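Local coordinates for putative mandelate racemase (Zymomonas mobilis, PDB 2OX4), which is probably a magnesium-dependent acid-sugar dehydratase of the enolase superfamily, related to mandelate racemase, at the interface of chains A and B. Residues are numbered along the deposited sequence; one frame, centred on the assembly and turned at random. Chains: chain A/B, Putative mandelate racemase.

The interface of chains A and B. Residues chain A 41-42, 46, 89, 267-268, 270; chain B 83, 86-87, 91.
A:Thr89, the first residue of helix 89-110, and B:Gly87, in the loop that follows the 3-10 turn 83-86, meet through backbone: the A:Thr89 amide N donates to the B:Gly87 carbonyl O at 3.2 Å, nearly straight at the hydrogen (173°). This is part of a two-fold interface of the deposited assembly, which may be the biological one, in an enolase-superfamily protein of the mandelate racemase type, so a twin contact exists with the chains exchanged. The B:Gly87 carbonyl O takes a second bond, 2.9 Å from the A:Thr89 hydroxyl OG1, which lies in the carbonyl plane, whereas the amide comes in tilted from it. OG1 reaches this oxygen because it sits beside its own backbone N, anti to the carbonyl carbon (chi1 -57°). A 2.7 Å hydrogen bond within chain A joins A:Thr89 OG1 to the phenol OH of A:Tyr270, and the tyrosine ring is itself packed between the backbones of A:Arg268 and A:Thr89. The A:Thr89 methyl CG2, anti to N, turns to the indole of B:Trp83 and touches CE3 at 3.6 Å.

That indole is the main intruder into chain A. A:Ile42 lays CG2 over a face of its five-membered ring, 3.7 Å from the centroid. The six-membered end points inward, with CZ3 edge-on to the carbonyl O of A:Glu267, a magnesium ligand. On the side away from A:Ile42, the A:Arg268 side chain crosses at about a right angle, its CG 3.9 Å from CZ3 of B:Trp83. An alanine in place of B:Trp83 would probably open a gap between A:Ile42 CG2 and A:Arg268 CG, leaving the A:Thr89 methyl without its aromatic partner. Beyond the indole, a water joins the carbonyl oxygens of A:Arg268 and B:Gly86, and CE2 of A:Tyr270 lies 3.5 Å from the carbonyl O of B:Gly86.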
# COMPACT_ATOMS: atom_id res chain seq x y z
N GLY A 41 16.69 33.48 -4.69
CA GLY A 41 15.27 33.78 -4.95
C GLY A 41 14.46 34.13 -3.71
O GLY A 41 13.31 33.69 -3.58
N ILE A 42 15.06 34.89 -2.78
CA ILE A 42 14.39 35.30 -1.54
C ILE A 42 14.20 36.84 -1.51
O ILE A 42 14.37 37.50 -0.48
CB ILE A 42 15.17 34.79 -0.27
CG1 ILE A 42 15.69 33.35 -0.49
CG2 ILE A 42 14.29 34.83 0.98
CD1 ILE A 42 16.10 32.62 0.77
N VAL A 46 10.09 37.42 4.17
CA VAL A 46 10.98 37.72 5.29
C VAL A 46 12.09 36.66 5.31
O VAL A 46 11.82 35.47 5.46
CB VAL A 46 10.20 37.72 6.64
CG1 VAL A 46 11.14 38.06 7.82
CG2 VAL A 46 9.02 38.71 6.58
N THR A 89 14.99 26.36 2.48
CA THR A 89 14.84 27.56 1.66
C THR A 89 16.18 28.29 1.51
O THR A 89 16.64 28.54 0.38
CB THR A 89 13.81 28.52 2.32
OG1 THR A 89 12.55 27.86 2.50
CG2 THR A 89 13.60 29.74 1.46
N GLU A 267 7.48 27.14 -5.94
CA GLU A 267 8.32 28.22 -5.48
C GLU A 267 8.78 28.01 -4.03
O GLU A 267 9.75 28.61 -3.60
CB GLU A 267 7.65 29.58 -5.68
CG GLU A 267 6.54 29.86 -4.71
CD GLU A 267 5.69 31.02 -5.15
OE1 GLU A 267 4.85 30.83 -6.06
OE2 GLU A 267 5.85 32.12 -4.59
N ARG A 268 8.08 27.14 -3.30
CA ARG A 268 8.48 26.80 -1.93
C ARG A 268 8.79 25.30 -1.79
O ARG A 268 8.60 24.69 -0.73
CB ARG A 268 7.43 27.29 -0.94
CG ARG A 268 7.51 28.79 -0.72
CD ARG A 268 6.50 29.23 0.31
NE ARG A 268 5.16 29.31 -0.26
CZ ARG A 268 4.17 29.98 0.30
NH1 ARG A 268 4.37 30.62 1.46
NH2 ARG A 268 2.97 30.02 -0.30
N TYR A 270 12.12 22.68 -2.93
CA TYR A 270 13.54 22.88 -3.31
C TYR A 270 14.28 21.58 -3.55
O TYR A 270 14.14 20.64 -2.76
CB TYR A 270 14.30 23.66 -2.22
CG TYR A 270 13.46 24.75 -1.58
CD1 TYR A 270 13.12 25.90 -2.29
CD2 TYR A 270 12.99 24.61 -0.27
CE1 TYR A 270 12.32 26.90 -1.70
CE2 TYR A 270 12.20 25.59 0.33
CZ TYR A 270 11.87 26.73 -0.39
OH TYR A 270 11.09 27.71 0.19
N TRP B 83 8.46 32.31 3.65
CA TRP B 83 9.43 31.21 3.60
C TRP B 83 9.26 30.20 4.71
O TRP B 83 9.75 29.07 4.58
CB TRP B 83 10.86 31.76 3.50
CG TRP B 83 10.91 32.73 2.38
CD1 TRP B 83 11.04 34.10 2.47
CD2 TRP B 83 10.72 32.43 1.00
NE1 TRP B 83 10.96 34.66 1.21
CE2 TRP B 83 10.77 33.66 0.29
CE3 TRP B 83 10.53 31.24 0.28
CZ2 TRP B 83 10.64 33.73 -1.10
CZ3 TRP B 83 10.40 31.31 -1.11
CH2 TRP B 83 10.47 32.54 -1.78
N GLY B 86 7.88 26.99 3.45
CA GLY B 86 8.81 26.17 2.68
C GLY B 86 9.80 25.43 3.54
O GLY B 86 10.40 24.44 3.11
N GLY B 87 9.97 25.91 4.78
CA GLY B 87 10.77 25.21 5.79
C GLY B 87 12.28 25.36 5.61
O GLY B 87 12.76 26.10 4.74
N ILE B 91 15.53 28.65 8.38
CA ILE B 91 14.16 29.11 8.64
C ILE B 91 13.74 28.67 10.05
O ILE B 91 13.31 29.50 10.86
CB ILE B 91 13.16 28.60 7.56
CG1 ILE B 91 13.45 29.23 6.17
CG2 ILE B 91 11.70 28.80 7.99
CD1 ILE B 91 13.48 30.75 6.13
O HOH W 1 9.46 22.85 1.00